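Local atomic coordinates of A-adding tRNA nucleotidyltransferase (Aquifex aeolicus, PDB entry 4WBY), a protein that adds the terminal adenosine to tRNAs ending in CC, using ATP and magnesium, to complete the CCA 3' end. Residues I12-M23 against K59-V67. Numbering follows the deposited sequence.
Sequences IAREVGQIAKEM and KELARRHGV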
ATOM      1  N   ILE A  12      12.204  20.883  14.447  1.00 15.28           N
ATOM      2  CA  ILE A  12      12.432  21.187  13.042  1.00 15.95           C
ATOM      3  C   ILE A  12      11.355  22.133  12.500  1.00 15.43           C
ATOM      4  O   ILE A  12      11.663  23.051  11.743  1.00 14.77           O
ATOM      5  CB  ILE A  12      12.496  19.889  12.195  1.00 17.71           C
ATOM      6  CG1 ILE A  12      13.782  19.121  12.509  1.00 22.85           C
ATOM      7  CG2 ILE A  12      12.435  20.201  10.699  1.00 20.61           C
ATOM      8  CD1 ILE A  12      15.062  19.899  12.210  1.00 26.65           C
ATOM      9  N   ALA A  13      10.098  21.922  12.887  1.00 13.94           N
ATOM     10  CA  ALA A  13       9.026  22.815  12.443  1.00 14.79           C
ATOM     11  C   ALA A  13       9.307  24.270  12.855  1.00 15.15           C
ATOM     12  O   ALA A  13       9.176  25.198  12.044  1.00 14.61           O
ATOM     13  CB  ALA A  13       7.690  22.355  13.009  1.00 15.19           C
ATOM     14  N   ARG A  14       9.702  24.469  14.114  1.00 14.72           N
ATOM     15  CA  ARG A  14      10.051  25.802  14.596  1.00 14.84           C
ATOM     16  C   ARG A  14      11.176  26.404  13.761  1.00 14.92           C
ATOM     17  O   ARG A  14      11.109  27.566  13.343  1.00 14.98           O
ATOM     18  CB  ARG A  14      10.479  25.757  16.069  1.00 15.92           C
ATOM     19  CG  ARG A  14       9.364  25.456  17.056  1.00 16.28           C
ATOM     20  CD  ARG A  14       8.461  26.658  17.294  1.00 17.37           C
ATOM     21  NE  ARG A  14       7.448  26.331  18.290  1.00 18.00           N
ATOM     22  CZ  ARG A  14       6.517  27.177  18.716  1.00 18.19           C
ATOM     23  NH1 ARG A  14       6.474  28.411  18.235  1.00 18.58           N
ATOM     24  NH2 ARG A  14       5.627  26.788  19.618  1.00 23.16           N
ATOM     25  N   GLU A  15      12.217  25.607  13.530  1.00 14.97           N
ATOM     26  CA  GLU A  15      13.387  26.082  12.806  1.00 14.74           C
ATOM     27  C   GLU A  15      13.056  26.421  11.355  1.00 13.63           C
ATOM     28  O   GLU A  15      13.553  27.408  10.817  1.00 15.65           O
ATOM     29  CB  GLU A  15      14.504  25.044  12.862  1.00 16.85           C
ATOM     30  CG  GLU A  15      15.804  25.543  12.250  1.00 17.76           C
ATOM     31  CD  GLU A  15      16.958  24.598  12.483  1.00 20.46           C
ATOM     32  OE1 GLU A  15      16.705  23.448  12.890  1.00 21.90           O
ATOM     33  OE2 GLU A  15      18.106  25.003  12.234  1.00 23.28           O
ATOM     34  N   VAL A  16      12.228  25.600  10.712  1.00 13.90           N
ATOM     35  CA  VAL A  16      11.825  25.896   9.342  1.00 14.29           C
ATOM     36  C   VAL A  16      11.116  27.261   9.260  1.00 13.14           C
ATOM     37  O   VAL A  16      11.395  28.047   8.357  1.00 15.29           O
ATOM     38  CB  VAL A  16      10.932  24.776   8.778  1.00 13.36           C
ATOM     39  CG1 VAL A  16      10.217  25.223   7.504  1.00 15.76           C
ATOM     40  CG2 VAL A  16      11.778  23.555   8.501  1.00 14.29           C
ATOM     41  N   GLY A  17      10.234  27.560  10.214  1.00 13.92           N
ATOM     42  CA  GLY A  17       9.579  28.861  10.249  1.00 14.78           C
ATOM     43  C   GLY A  17      10.556  30.010  10.465  1.00 15.45           C
ATOM     44  O   GLY A  17      10.388  31.098   9.900  1.00 17.07           O
ATOM     45  N   GLN A  18      11.569  29.784  11.301  1.00 15.84           N
ATOM     46  CA  GLN A  18      12.581  30.806  11.559  1.00 16.34           C
ATOM     47  C   GLN A  18      13.388  31.091  10.299  1.00 17.14           C
ATOM     48  O   GLN A  18      13.602  32.252   9.929  1.00 18.17           O
ATOM     49  CB  GLN A  18      13.493  30.367  12.700  1.00 16.26           C
ATOM     50  CG  GLN A  18      12.791  30.287  14.055  1.00 17.82           C
ATOM     51  CD  GLN A  18      13.530  29.398  15.057  1.00 21.28           C
ATOM     52  OE1 GLN A  18      14.557  28.801  14.743  1.00 24.48           O
ATOM     53  NE2 GLN A  18      12.987  29.294  16.265  1.00 23.86           N
ATOM     54  N   ILE A  19      13.840  30.035   9.633  1.00 16.23           N
ATOM     55  CA  ILE A  19      14.606  30.202   8.408  1.00 17.80           C
ATOM     56  C   ILE A  19      13.740  30.855   7.333  1.00 17.23           C
ATOM     57  O   ILE A  19      14.205  31.731   6.608  1.00 19.38           O
ATOM     58  CB  ILE A  19      15.157  28.850   7.901  1.00 17.36           C
ATOM     59  CG1 ILE A  19      16.158  28.278   8.911  1.00 18.25           C
ATOM     60  CG2 ILE A  19      15.837  29.006   6.551  1.00 19.29           C
ATOM     61  CD1 ILE A  19      16.571  26.860   8.607  1.00 18.60           C
ATOM     62  N   ALA A  20      12.477  30.440   7.237  1.00 17.82           N
ATOM     63  CA  ALA A  20      11.573  31.054   6.267  1.00 18.13           C
ATOM     64  C   ALA A  20      11.499  32.567   6.473  1.00 19.08           C
ATOM     65  O   ALA A  20      11.618  33.339   5.513  1.00 20.03           O
ATOM     66  CB  ALA A  20      10.179  30.429   6.356  1.00 18.15           C
ATOM     67  N   LYS A  21      11.324  32.996   7.720  1.00 19.86           N
ATOM     68  CA  LYS A  21      11.275  34.426   8.010  1.00 21.38           C
ATOM     69  C   LYS A  21      12.573  35.123   7.606  1.00 22.34           C
ATOM     70  O   LYS A  21      12.537  36.212   7.027  1.00 24.73           O
ATOM     71  CB  LYS A  21      11.000  34.693   9.490  1.00 22.80           C
ATOM     72  CG  LYS A  21      10.833  36.186   9.794  1.00 28.53           C
ATOM     73  CD  LYS A  21       9.554  36.712   9.156  1.00 33.65           C
ATOM     74  CE  LYS A  21       9.436  38.216   9.249  1.00 41.16           C
ATOM     75  NZ  LYS A  21      10.393  38.895   8.346  1.00 44.75           N
ATOM     76  N   GLU A  22      13.715  34.499   7.904  1.00 20.29           N
ATOM     77  CA  GLU A  22      15.009  35.085   7.544  1.00 22.09           C
ATOM     78  C   GLU A  22      15.119  35.306   6.036  1.00 21.63           C
ATOM     79  O   GLU A  22      15.757  36.262   5.580  1.00 24.22           O
ATOM     80  CB  GLU A  22      16.163  34.195   8.017  1.00 23.42           C
ATOM     81  CG  GLU A  22      16.286  34.041   9.526  1.00 31.28           C
ATOM     82  CD  GLU A  22      17.334  33.010   9.920  1.00 41.80           C
ATOM     83  OE1 GLU A  22      18.286  32.797   9.141  1.00 45.06           O
ATOM     84  OE2 GLU A  22      17.201  32.407  11.007  1.00 49.06           O
ATOM     85  N   MET A  23      14.483  34.423   5.270  1.00 23.14           N
ATOM     86  CA  MET A  23      14.508  34.487   3.811  1.00 24.69           C
ATOM     87  C   MET A  23      13.351  35.274   3.203  1.00 26.88           C
ATOM     88  O   MET A  23      13.259  35.411   1.979  1.00 28.79           O
ATOM     89  CB  MET A  23      14.502  33.076   3.236  1.00 25.25           C
ATOM     90  CG  MET A  23      15.683  32.266   3.673  1.00 27.81           C
ATOM     91  SD  MET A  23      15.622  30.617   2.992  1.00 32.08           S
ATOM     92  CE  MET A  23      17.285  30.092   3.394  1.00 35.07           C
ATOM     93  N   LYS A  59      18.291  23.731   1.608  1.00 16.41           N
ATOM     94  CA  LYS A  59      19.748  23.703   1.612  1.00 18.23           C
ATOM     95  C   LYS A  59      20.302  24.375   2.871  1.00 18.26           C
ATOM     96  O   LYS A  59      21.309  23.937   3.427  1.00 19.07           O
ATOM     97  CB  LYS A  59      20.306  24.367   0.346  1.00 19.07           C
ATOM     98  CG  LYS A  59      20.153  23.502  -0.902  1.00 20.77           C
ATOM     99  CD  LYS A  59      20.487  24.260  -2.177  1.00 25.45           C
ATOM    100  CE  LYS A  59      21.921  24.727  -2.214  1.00 30.62           C
ATOM    101  NZ  LYS A  59      22.212  25.377  -3.527  1.00 35.29           N
ATOM    102  N   GLU A  60      19.641  25.434   3.329  1.00 18.09           N
ATOM    103  CA  GLU A  60      20.101  26.118   4.532  1.00 18.61           C
ATOM    104  C   GLU A  60      19.839  25.283   5.785  1.00 16.52           C
ATOM    105  O   GLU A  60      20.692  25.195   6.669  1.00 17.98           O
ATOM    106  CB  GLU A  60      19.442  27.491   4.653  1.00 19.46           C
ATOM    107  CG  GLU A  60      19.769  28.235   5.949  1.00 22.92           C
ATOM    108  CD  GLU A  60      21.253  28.559   6.110  1.00 29.73           C
ATOM    109  OE1 GLU A  60      21.998  28.537   5.106  1.00 32.16           O
ATOM    110  OE2 GLU A  60      21.677  28.840   7.250  1.00 33.28           O
ATOM    111  N   LEU A  61      18.656  24.679   5.873  1.00 15.39           N
ATOM    112  CA  LEU A  61      18.375  23.772   6.976  1.00 15.71           C
ATOM    113  C   LEU A  61      19.395  22.629   7.004  1.00 16.16           C
ATOM    114  O   LEU A  61      19.917  22.264   8.066  1.00 16.93           O
ATOM    115  CB  LEU A  61      16.947  23.217   6.868  1.00 14.66           C
ATOM    116  CG  LEU A  61      16.503  22.280   7.996  1.00 14.94           C
ATOM    117  CD1 LEU A  61      16.378  23.033   9.328  1.00 16.03           C
ATOM    118  CD2 LEU A  61      15.192  21.556   7.647  1.00 16.73           C
ATOM    119  N   ALA A  62      19.691  22.080   5.833  1.00 16.56           N
ATOM    120  CA  ALA A  62      20.642  20.976   5.734  1.00 16.35           C
ATOM    121  C   ALA A  62      22.044  21.392   6.179  1.00 16.63           C
ATOM    122  O   ALA A  62      22.730  20.635   6.863  1.00 17.68           O
ATOM    123  CB  ALA A  62      20.680  20.445   4.321  1.00 17.37           C
ATOM    124  N   ARG A  63      22.464  22.587   5.775  1.00 18.55           N
ATOM    125  CA  ARG A  63      23.766  23.115   6.168  1.00 19.83           C
ATOM    126  C   ARG A  63      23.871  23.219   7.694  1.00 19.17           C
ATOM    127  O   ARG A  63      24.877  22.819   8.303  1.00 20.03           O
ATOM    128  CB  ARG A  63      23.994  24.486   5.527  1.00 24.73           C
ATOM    129  CG  ARG A  63      25.351  25.087   5.834  1.00 30.85           C
ATOM    130  CD  ARG A  63      25.438  26.555   5.407  1.00 35.02           C
ATOM    131  NE  ARG A  63      24.628  27.421   6.259  1.00 36.33           N
ATOM    132  CZ  ARG A  63      25.013  27.865   7.450  1.00 38.99           C
ATOM    133  NH1 ARG A  63      26.202  27.527   7.924  1.00 42.78           N
ATOM    134  NH2 ARG A  63      24.216  28.648   8.165  1.00 39.17           N
ATOM    135  N   ARG A  64      22.822  23.744   8.315  1.00 18.30           N
ATOM    136  CA  ARG A  64      22.844  23.913   9.759  1.00 19.65           C
ATOM    137  C   ARG A  64      22.898  22.581  10.494  1.00 18.83           C
ATOM    138  O   ARG A  64      23.493  22.490  11.572  1.00 21.96           O
ATOM    139  CB  ARG A  64      21.634  24.718  10.214  1.00 20.62           C
ATOM    140  CG  ARG A  64      21.653  26.122   9.669  1.00 21.02           C
ATOM    141  CD  ARG A  64      20.506  26.950  10.201  1.00 25.34           C
ATOM    142  NE  ARG A  64      20.450  28.237   9.521  1.00 28.77           N
ATOM    143  CZ  ARG A  64      19.681  29.254   9.895  1.00 33.92           C
ATOM    144  NH1 ARG A  64      18.903  29.149  10.962  1.00 36.53           N
ATOM    145  NH2 ARG A  64      19.699  30.382   9.205  1.00 35.81           N
ATOM    146  N   HIS A  65      22.298  21.545   9.908  1.00 16.91           N
ATOM    147  CA  HIS A  65      22.285  20.229  10.544  1.00 17.06           C
ATOM    148  C   HIS A  65      23.389  19.293  10.054  1.00 17.89           C
ATOM    149  O   HIS A  65      23.506  18.168  10.539  1.00 19.47           O
ATOM    150  CB  HIS A  65      20.912  19.586  10.361  1.00 16.31           C
ATOM    151  CG  HIS A  65      19.876  20.185  11.252  1.00 16.03           C
ATOM    152  ND1 HIS A  65      19.582  19.668  12.496  1.00 18.89           N
ATOM    153  CD2 HIS A  65      19.110  21.298  11.115  1.00 16.79           C
ATOM    154  CE1 HIS A  65      18.655  20.415  13.071  1.00 19.17           C
ATOM    155  NE2 HIS A  65      18.359  21.413  12.257  1.00 18.46           N
ATOM    156  N   GLY A  66      24.212  19.769   9.123  1.00 17.31           N
ATOM    157  CA  GLY A  66      25.304  18.969   8.594  1.00 18.67           C
ATOM    158  C   GLY A  66      24.858  17.717   7.856  1.00 18.88           C
ATOM    159  O   GLY A  66      25.534  16.685   7.930  1.00 18.13           O
ATOM    160  N   VAL A  67      23.733  17.791   7.139  1.00 17.21           N
ATOM    161  CA  VAL A  67      23.255  16.629   6.383  1.00 17.06           C
ATOM    162  C   VAL A  67      23.256  16.868   4.879  1.00 16.97           C
ATOM    163  O   VAL A  67      23.193  18.009   4.417  1.00 18.59           O
ATOM    164  CB  VAL A  67      21.822  16.201   6.812  1.00 16.97           C
ATOM    165  CG1 VAL A  67      21.811  15.791   8.283  1.00 18.42           C
ATOM    166  CG2 VAL A  67      20.785  17.298   6.513  1.00 16.49           C
TER
HETATM  167  O   HOH W   1      18.598  27.425  12.775  1.00 32.84           O
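Leu-61 is a knob in a hole made by Ile-12, Glu-15, Val-16 and Ile-19, where the axes of 12-22 and 59-65, parts of helices 7-22 and 54-65 in the nucleotidyltransferase head domain, meet at 123° on one face of its mixed sheet. With chi1 at -178°, its CG swings anti to the backbone N and brings the methyls inward: CD1 lies 3.9 Å from Ile-19 CD1 and CD2 packs on Val-16 CG2. Beneath, Leu-87 and Phe-89 of strand 85-91 back the same leucine.

Polar groups line the outer side. Glu-15, its chain extended, passes over Leu-61 CD1 and takes a nearly straight hydrogen bond (173°) from His-65 NE2 to OE1, 2.7 Å long, on the syn side but tilted out of the carboxylate plane, and in the plane of the imidazole. Ile-12 CD1 approaches that ring obliquely, 3.6 Å from NE2. One water, at short distances from both, lies between Glu-15 OE2 and Arg-64 NH1.

Arg-64 lays one face of its guanidinium over Ile-19 CG1, which sits 3.5 Å from NH1, while its edge collects the charges. NH2 forms a salt bridge to Glu-22 OE1 at 2.8 Å, and NE bonds to Glu-60 OE2, which helps fix the group's rotation. Met-23 CE closes this end against Glu-60 CB.

Glu-60 is itself gripped side-on by Arg-63, NE to OE1 and NH2 to OE2. Besides a weak bond from Arg-64 NH2, Glu-60 OE2 therefore accepts two short ones, from Arg-63 NH2 on its syn side and Arg-64 NE on its anti side, each 2.7 Å.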